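Local coordinates for protein rubber oxygenase (Streptomyces sp., PDB 5O1L) that cleaves the carbon backbone of poly(cis-1,4-isoprene) rubber oxidatively with molecular oxygen, using a non-covalently bound b-type heme, at residues R69-V75 with P94-R98; Q244-R248 with V359-L365; L314-L318 with A381-F385. All coordinates share one frame; numbering follows the deposited sequence. Where two conformers were deposited one is given.

Contact 1 of 3, residues R69-V75 with P94-R98; sequences RGEVPAV and PGDLR
R69 reaches across to D96 and holds it end-on: NH1 of R69 gives a hydrogen bond to OD1 of D96 at 2.9 Å, and NH2 of R69 a straighter one, 169° at the hydrogen, to OD2 of D96 at 2.8 Å. The two flat groups are twisted by 35°, so OD2 lies in the guanidinium plane while OD1 is tilted out of it. The same guanidinium turns its side edge to E71, with NE bonded to OE2 and NH1 to OE1, the latter pair 2.7 Å apart. A bend at chi3 (-49°) turns the guanidinium so that its side edge meets E71 and its end meets D96. NH1 is thus shared between two acids, and the cation probably offsets the repulsion between them.

The bridge ties the turn between helix 59-68 and helix 72-79 to the first turn of helix 95-104. A Schellman motif at G70 ends the first of these helices, and P94 occupies the N-cap position of the last.

Carbon contacts lie beside the charges. The P94 ring slides past the E71 carboxylate, its CG 3.2 Å from OE1 of E71; the apolar pairs are those of V75. It sets CG2 against CD of P94 at 3.9 Å and points CG1 at CD2 of L97, tip to tip, at 3.6 Å. Beyond them, V75 also touches I400, and L97 packs on V62 of helix 59-68.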
loop_
_atom_site.group_PDB
_atom_site.type_symbol
_atom_site.label_atom_id
_atom_site.label_comp_id
_atom_site.label_asym_id
_atom_site.label_seq_id
_atom_site.Cartn_x
_atom_site.Cartn_y
_atom_site.Cartn_z
ATOM N N ARG A 69 0.015 15.956 -25.293
ATOM C CA ARG A 69 1.035 16.798 -25.945
ATOM C C ARG A 69 2.303 16.068 -26.260
ATOM O O ARG A 69 3.205 16.687 -26.853
ATOM C CB ARG A 69 1.352 18.047 -25.126
ATOM C CG ARG A 69 0.193 19.029 -25.017
ATOM C CD ARG A 69 0.547 20.393 -24.415
ATOM N NE ARG A 69 1.314 20.231 -23.163
ATOM C CZ ARG A 69 0.904 20.468 -21.903
ATOM N NH1 ARG A 69 1.733 20.187 -20.897
ATOM N NH2 ARG A 69 -0.280 20.997 -21.576
ATOM N N GLY A 70 2.405 14.766 -25.988
ATOM C CA GLY A 70 3.576 13.980 -26.277
ATOM C C GLY A 70 4.772 14.275 -25.394
ATOM O O GLY A 70 5.914 13.992 -25.741
ATOM N N GLU A 71 4.512 14.775 -24.183
ATOM C CA GLU A 71 5.566 15.227 -23.293
ATOM C C GLU A 71 6.031 14.157 -22.297
ATOM O O GLU A 71 7.001 14.435 -21.568
ATOM C CB GLU A 71 5.132 16.456 -22.566
ATOM C CG GLU A 71 5.018 17.622 -23.511
ATOM C CD GLU A 71 4.299 18.790 -22.952
ATOM O OE1 GLU A 71 3.869 18.752 -21.783
ATOM O OE2 GLU A 71 4.135 19.779 -23.702
ATOM N N VAL A 72 5.494 12.942 -22.341
ATOM C CA VAL A 72 5.877 11.951 -21.343
ATOM C C VAL A 72 7.369 11.589 -21.394
ATOM O O VAL A 72 8.028 11.563 -20.343
ATOM C CB VAL A 72 4.940 10.722 -21.316
ATOM C CG1 VAL A 72 5.464 9.618 -20.399
ATOM C CG2 VAL A 72 3.557 11.189 -20.847
ATOM N N PRO A 73 7.946 11.318 -22.577
ATOM C CA PRO A 73 9.374 10.878 -22.523
ATOM C C PRO A 73 10.318 11.950 -21.903
ATOM O O PRO A 73 11.155 11.611 -21.060
ATOM C CB PRO A 73 9.685 10.595 -24.023
ATOM C CG PRO A 73 8.360 10.223 -24.592
ATOM C CD PRO A 73 7.337 11.105 -23.912
ATOM N N ALA A 74 10.112 13.195 -22.254
ATOM C CA ALA A 74 10.896 14.300 -21.701
ATOM C C ALA A 74 10.637 14.501 -20.227
ATOM O O ALA A 74 11.562 14.602 -19.455
ATOM C CB ALA A 74 10.639 15.587 -22.450
ATOM N N VAL A 75 9.369 14.522 -19.858
ATOM C CA VAL A 75 9.006 14.587 -18.446
ATOM C C VAL A 75 9.617 13.457 -17.671
ATOM O O VAL A 75 10.163 13.693 -16.598
ATOM C CB VAL A 75 7.469 14.632 -18.252
ATOM C CG1 VAL A 75 7.118 14.460 -16.759
ATOM C CG2 VAL A 75 6.912 15.931 -18.693
ATOM N N PRO A 94 7.037 21.272 -18.361
ATOM C CA PRO A 94 5.901 22.045 -18.863
ATOM C C PRO A 94 5.262 22.806 -17.719
ATOM O O PRO A 94 5.210 22.289 -16.576
ATOM C CB PRO A 94 4.886 21.003 -19.325
ATOM C CG PRO A 94 5.576 19.679 -19.228
ATOM C CD PRO A 94 6.835 19.812 -18.503
ATOM N N GLY A 95 4.845 24.032 -17.975
ATOM C CA GLY A 95 4.393 24.936 -16.915
ATOM C C GLY A 95 3.243 24.442 -16.075
ATOM O O GLY A 95 3.256 24.676 -14.881
ATOM N N ASP A 96 2.256 23.832 -16.705
ATOM C CA ASP A 96 1.086 23.315 -15.977
ATOM C C ASP A 96 1.507 22.195 -15.025
ATOM O O ASP A 96 1.037 22.162 -13.873
ATOM C CB ASP A 96 -0.068 22.863 -16.896
ATOM C CG ASP A 96 0.344 21.903 -18.057
ATOM O OD1 ASP A 96 1.552 21.477 -18.265
ATOM O OD2 ASP A 96 -0.625 21.525 -18.806
ATOM N N LEU A 97 2.406 21.332 -15.468
ATOM C CA LEU A 97 2.900 20.270 -14.594
ATOM C C LEU A 97 3.767 20.849 -13.516
ATOM O O LEU A 97 3.697 20.444 -12.327
ATOM C CB LEU A 97 3.650 19.246 -15.433
ATOM C CG LEU A 97 4.175 18.049 -14.646
ATOM C CD1 LEU A 97 3.023 17.250 -14.070
ATOM C CD2 LEU A 97 5.016 17.145 -15.514
ATOM N N ARG A 98 4.643 21.790 -13.803
ATOM C CA ARG A 98 5.439 22.418 -12.762
ATOM C C ARG A 98 4.553 23.013 -11.649
ATOM O O ARG A 98 4.792 22.747 -10.452
ATOM C CB ARG A 98 6.348 23.518 -13.310
ATOM C CG ARG A 98 7.199 24.138 -12.202
ATOM C CD ARG A 98 8.198 25.208 -12.636
ATOM N NE ARG A 98 7.698 26.105 -13.656
ATOM C CZ ARG A 98 6.801 27.090 -13.543
ATOM N NH1 ARG A 98 6.167 27.373 -12.400
ATOM N NH2 ARG A 98 6.533 27.810 -14.634
#

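Contact 2 of 3, residues Q244-R248 with V359-L365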
loop_
_atom_site.group_PDB
_atom_site.type_symbol
_atom_site.label_atom_id
_atom_site.label_comp_id
_atom_site.label_asym_id
_atom_site.label_seq_id
_atom_site.Cartn_x
_atom_site.Cartn_y
_atom_site.Cartn_z
ATOM N N GLN A 244 -2.786 -8.442 17.048
ATOM C CA GLN A 244 -3.258 -9.822 17.250
ATOM C C GLN A 244 -2.091 -10.731 17.602
ATOM O O GLN A 244 -2.222 -11.637 18.442
ATOM C CB GLN A 244 -3.953 -10.377 16.013
ATOM C CG GLN A 244 -4.601 -11.742 16.189
ATOM C CD GLN A 244 -5.122 -12.312 14.868
ATOM O OE1 GLN A 244 -5.162 -11.620 13.834
ATOM N NE2 GLN A 244 -5.455 -13.595 14.866
ATOM N N TRP A 245 -0.943 -10.531 16.984
ATOM C CA TRP A 245 0.268 -11.338 17.220
ATOM C C TRP A 245 0.960 -11.043 18.509
ATOM O O TRP A 245 1.914 -11.779 18.840
ATOM C CB TRP A 245 1.267 -11.116 16.067
ATOM C CG TRP A 245 0.893 -11.688 14.749
ATOM C CD1 TRP A 245 -0.107 -12.541 14.475
ATOM C CD2 TRP A 245 1.574 -11.476 13.540
ATOM N NE1 TRP A 245 -0.103 -12.838 13.155
ATOM C CE2 TRP A 245 0.933 -12.219 12.550
ATOM C CE3 TRP A 245 2.678 -10.708 13.173
ATOM C CZ2 TRP A 245 1.395 -12.219 11.205
ATOM C CZ3 TRP A 245 3.121 -10.709 11.865
ATOM C CH2 TRP A 245 2.485 -11.491 10.914
ATOM N N GLY A 246 0.573 -10.026 19.230
ATOM C CA GLY A 246 1.232 -9.618 20.450
ATOM C C GLY A 246 2.462 -8.814 20.271
ATOM O O GLY A 246 3.270 -8.637 21.175
ATOM N N VAL A 247 2.619 -8.202 19.116
ATOM C CA VAL A 247 3.638 -7.205 19.021
ATOM C C VAL A 247 3.326 -6.081 20.032
ATOM O O VAL A 247 2.117 -5.703 20.161
ATOM C CB VAL A 247 3.715 -6.651 17.559
ATOM C CG1 VAL A 247 4.701 -5.496 17.464
ATOM C CG2 VAL A 247 3.987 -7.768 16.587
ATOM N N ARG A 248 4.360 -5.539 20.679
ATOM C CA ARG A 248 4.128 -4.462 21.651
ATOM C C ARG A 248 3.930 -3.148 20.921
ATOM O O ARG A 248 4.830 -2.591 20.315
ATOM C CB ARG A 248 5.220 -4.407 22.699
ATOM C CG ARG A 248 5.307 -5.697 23.542
ATOM C CD ARG A 248 3.990 -6.407 24.041
ATOM N NE ARG A 248 3.546 -5.753 25.278
ATOM C CZ ARG A 248 2.344 -5.873 25.846
ATOM N NH1 ARG A 248 2.051 -5.149 26.944
ATOM N NH2 ARG A 248 1.417 -6.683 25.341
ATOM N N VAL A 359 7.156 -14.059 18.806
ATOM C CA VAL A 359 6.947 -12.633 18.942
ATOM C C VAL A 359 7.217 -12.193 20.382
ATOM O O VAL A 359 7.915 -11.200 20.634
ATOM C CB VAL A 359 5.521 -12.257 18.475
ATOM C CG1 VAL A 359 5.260 -10.795 18.786
ATOM C CG2 VAL A 359 5.422 -12.552 16.946
ATOM N N ALA A 360 6.632 -12.909 21.360
ATOM C CA ALA A 360 6.883 -12.550 22.739
ATOM C C ALA A 360 8.336 -12.585 23.123
ATOM O O ALA A 360 8.820 -11.780 23.881
ATOM C CB ALA A 360 6.074 -13.429 23.654
ATOM N N PHE A 361 9.060 -13.570 22.600
ATOM C CA PHE A 361 10.511 -13.633 22.850
ATOM C C PHE A 361 11.209 -12.395 22.259
ATOM O O PHE A 361 12.054 -11.771 22.894
ATOM C CB PHE A 361 11.083 -14.909 22.217
ATOM C CG PHE A 361 12.565 -14.988 22.274
ATOM C CD1 PHE A 361 13.173 -15.085 23.493
ATOM C CD2 PHE A 361 13.305 -14.989 21.109
ATOM C CE1 PHE A 361 14.555 -15.129 23.581
ATOM C CE2 PHE A 361 14.694 -15.112 21.176
ATOM C CZ PHE A 361 15.293 -15.118 22.385
ATOM N N ARG A 362 10.884 -12.061 21.008
ATOM C CA ARG A 362 11.544 -10.893 20.376
ATOM C C ARG A 362 11.197 -9.563 21.037
ATOM O O ARG A 362 11.996 -8.657 21.018
ATOM C CB ARG A 362 11.224 -10.851 18.908
ATOM C CG ARG A 362 11.773 -12.039 18.110
ATOM C CD ARG A 362 13.222 -12.128 18.238
ATOM N NE ARG A 362 13.703 -13.241 17.380
ATOM C CZ ARG A 362 14.957 -13.675 17.453
ATOM N NH1 ARG A 362 15.806 -13.098 18.255
ATOM N NH2 ARG A 362 15.308 -14.632 16.642
ATOM N N GLU A 363 10.013 -9.538 21.640
ATOM C CA GLU A 363 9.586 -8.403 22.468
ATOM C C GLU A 363 10.149 -8.370 23.841
ATOM O O GLU A 363 9.837 -7.443 24.597
ATOM C CB GLU A 363 8.022 -8.414 22.524
ATOM C CG GLU A 363 7.472 -8.055 21.180
ATOM C CD GLU A 363 7.704 -6.563 20.900
ATOM O OE1 GLU A 363 8.448 -5.822 21.645
ATOM O OE2 GLU A 363 7.077 -6.050 19.990
ATOM N N GLY A 364 10.946 -9.350 24.212
ATOM C CA GLY A 364 11.620 -9.359 25.491
ATOM C C GLY A 364 10.723 -9.773 26.653
ATOM O O GLY A 364 11.097 -9.535 27.804
ATOM N N LEU A 365 9.627 -10.469 26.389
ATOM C CA LEU A 365 8.680 -10.773 27.407
ATOM C C LEU A 365 8.806 -12.149 28.015
ATOM O O LEU A 365 8.248 -12.371 29.111
ATOM C CB LEU A 365 7.243 -10.683 26.818
ATOM C CG LEU A 365 6.877 -9.321 26.272
ATOM C CD1 LEU A 365 5.507 -9.433 25.581
ATOM C CD2 LEU A 365 6.890 -8.301 27.353
#
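The turn 244-248 runs past the C-terminal end of helix 345-362, bringing the CA atoms of V247 and V359 to 6.4 Å and those of R248 and E363 to 6.8 Å. V359 presses CG1 against this backbone, 3.5 Å from O of W245, and meets CG2 of V247 at 4.0 Å, the two valines crossing at about a right angle. E363 folds back at chi2 (-72°), which brings OE2 to the backbone N of R248 at 2.8 Å; the bond is nearly straight, but the N-H comes in from well above the carboxylate plane. OE2 also takes a salt bridge from K126, while the R248 guanidinium stays apart from this acid; the side-chain contact of R248 with it is made by CB and CG, which cross the carboxylate at a slant. Farther out, CD of R248 rests on CD1 of L365 at 3.7 Å. An alanine in place of E363 would probably leave the R248 amide and the K126 ammonium without this shared partner and uncover the methylene side of R248. Y129 of helix 127-142 touches both valines. Schellman motifs at G246 and G364 end helices 224-244 and 345-362, so the contact joins their C-terminal turns just where each chain leaves its helix.

Contact 3 of 3, residues L314-L318 with A381-F385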
loop_
_atom_site.group_PDB
_atom_site.type_symbol
_atom_site.label_atom_id
_atom_site.label_comp_id
_atom_site.label_asym_id
_atom_site.label_seq_id
_atom_site.Cartn_x
_atom_site.Cartn_y
_atom_site.Cartn_z
ATOM N N LEU A 314 13.156 -15.597 -4.700
ATOM C CA LEU A 314 14.089 -14.756 -3.966
ATOM C C LEU A 314 15.052 -15.651 -3.240
ATOM O O LEU A 314 14.732 -16.816 -2.936
ATOM C CB LEU A 314 13.314 -13.934 -2.920
ATOM C CG LEU A 314 12.338 -12.896 -3.457
ATOM C CD1 LEU A 314 11.605 -12.183 -2.332
ATOM C CD2 LEU A 314 13.089 -11.853 -4.289
ATOM N N ASP A 315 16.206 -15.099 -2.873
ATOM C CA ASP A 315 17.228 -15.863 -2.139
ATOM C C ASP A 315 16.954 -15.775 -0.642
ATOM O O ASP A 315 17.830 -15.427 0.137
ATOM C CB ASP A 315 18.647 -15.354 -2.449
ATOM C CG ASP A 315 19.751 -16.288 -1.901
ATOM O OD1 ASP A 315 19.599 -17.536 -1.960
ATOM O OD2 ASP A 315 20.782 -15.779 -1.400
ATOM N N ALA A 316 15.717 -16.043 -0.244
ATOM C CA ALA A 316 15.298 -15.810 1.124
ATOM C C ALA A 316 15.046 -17.097 1.888
ATOM O O ALA A 316 15.035 -17.028 3.097
ATOM C CB ALA A 316 14.051 -14.963 1.142
ATOM N N GLY A 317 14.848 -18.232 1.250
ATOM C CA GLY A 317 14.487 -19.453 1.952
ATOM C C GLY A 317 12.989 -19.608 2.115
ATOM O O GLY A 317 12.533 -20.440 2.894
ATOM N N LEU A 318 12.194 -18.763 1.487
ATOM C CA LEU A 318 10.725 -18.873 1.562
ATOM C C LEU A 318 10.239 -19.850 0.549
ATOM O O LEU A 318 9.990 -19.469 -0.614
ATOM C CB LEU A 318 9.970 -17.571 1.350
ATOM C CG LEU A 318 9.965 -16.649 2.552
ATOM C CD1 LEU A 318 9.400 -15.296 2.194
ATOM C CD2 LEU A 318 9.194 -17.191 3.799
ATOM N N ALA A 381 13.660 -16.676 7.197
ATOM C CA ALA A 381 13.237 -16.481 5.792
ATOM C C ALA A 381 12.420 -15.178 5.657
ATOM O O ALA A 381 12.639 -14.421 4.671
ATOM C CB ALA A 381 12.478 -17.662 5.324
ATOM N N LEU A 382 11.555 -14.902 6.609
ATOM C CA LEU A 382 10.814 -13.616 6.577
ATOM C C LEU A 382 11.792 -12.458 6.721
ATOM O O LEU A 382 11.594 -11.427 6.032
ATOM C CB LEU A 382 9.755 -13.609 7.669
ATOM C CG LEU A 382 8.646 -14.606 7.427
ATOM C CD1 LEU A 382 7.757 -14.696 8.677
ATOM C CD2 LEU A 382 7.801 -14.201 6.213
ATOM N N ARG A 383 12.751 -12.540 7.588
ATOM C CA ARG A 383 13.701 -11.435 7.773
ATOM C C ARG A 383 14.475 -11.190 6.474
ATOM O O ARG A 383 14.598 -10.040 6.051
ATOM C CB ARG A 383 14.671 -11.782 8.885
ATOM C CG ARG A 383 15.562 -10.632 9.284
ATOM C CD ARG A 383 16.696 -11.019 10.180
ATOM N NE ARG A 383 17.644 -11.811 9.447
ATOM C CZ ARG A 383 18.689 -11.373 8.801
ATOM N NH1 ARG A 383 19.470 -12.210 8.178
ATOM N NH2 ARG A 383 18.963 -10.050 8.784
ATOM N N LYS A 384 14.921 -12.262 5.809
ATOM C CA LYS A 384 15.673 -12.079 4.566
ATOM C C LYS A 384 14.729 -11.517 3.487
ATOM O O LYS A 384 15.170 -10.648 2.666
ATOM C CB LYS A 384 16.259 -13.407 4.079
ATOM C CG LYS A 384 17.423 -13.896 4.916
ATOM C CD LYS A 384 18.141 -14.963 4.141
ATOM C CE LYS A 384 19.424 -15.422 4.837
ATOM N NZ LYS A 384 19.205 -16.533 5.784
ATOM N N PHE A 385 13.500 -11.955 3.424
ATOM C CA PHE A 385 12.499 -11.387 2.512
ATOM C C PHE A 385 12.368 -9.872 2.712
ATOM O O PHE A 385 12.391 -9.110 1.722
ATOM C CB PHE A 385 11.149 -12.106 2.727
ATOM C CG PHE A 385 9.964 -11.507 2.100
ATOM C CD1 PHE A 385 9.722 -11.709 0.757
ATOM C CD2 PHE A 385 9.097 -10.713 2.805
ATOM C CE1 PHE A 385 8.624 -11.121 0.138
ATOM C CE2 PHE A 385 7.974 -10.203 2.211
ATOM C CZ PHE A 385 7.755 -10.383 0.894
HETATM O O HOH W 1 16.665 -17.985 5.107
#
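L314 and L318 both send methyls to F385, but to different parts of it. CD1 of L314 comes in at the ring edge, near the ring plane, 3.6 Å from CD1 of F385. L318 meets the root of the same side chain instead, with its CD1 3.7 Å from CB of F385 and obliquely placed to the ring. F385 has its CG anti to the backbone N (chi1 168°), which stands the ring out from the helix, leaving its CD1 edge for L314; F389, one turn on, meets it with the planes about 40° apart.

The other branch of L318 goes to the side chains one turn earlier. Its CD2 lies 3.7 Å from CB of A381 and also touches CD2 of L382, whose chain crosses that of L318 at about a right angle. V311 and I323, on the helices before and after this loop, pack on L318 as well.

Between the two leucines the loop, which links helix 298-313 to helix 320-331 and has an inverse gamma turn centred on D315, packs closely on helix 373-393, with CA atoms of G317 and A381 only 5.0 Å apart. Small residues suit this approach: the methyl of A316 lies against the helix backbone, 3.8 Å from N of F385, and at the backbone angles of G317 a CB would run into the preceding carbonyl.

No direct conventional hydrogen bond joins the segments. O of A316 instead receives a CA-H contact from A381, 3.3 Å from its CA, and a hydrogen bond from a water 2.8 Å away. That water accepts from NZ of K384, which is salt-bridged to E380. The carbonyl thus has its hydrogen bond from water, not from the helix, while the close contacts between side chains are carbon to carbon, chiefly leucine, alanine and phenylalanine.

In the fold
All three contacts are partly buried and lie away from the annotated heme site. Contact 1 stands apart, about 40 Å or more between centres from the others, and pairs elements near in sequence; it is the one held by charge across its segments, a salt-bridge network over a small apolar patch. Contacts 2 and 3 join distant parts of the chain and lie 21 Å apart, centre to centre, on the successive helices 345-362 and 373-393; helix 127-142 borders both. Contact 2 mixes a buried valine pair with one carboxylate-to-amide bond where the chains leave their helices. Contact 3 has more buried residues, relying on apolar side chains and leaving its polar link to a water at the edge.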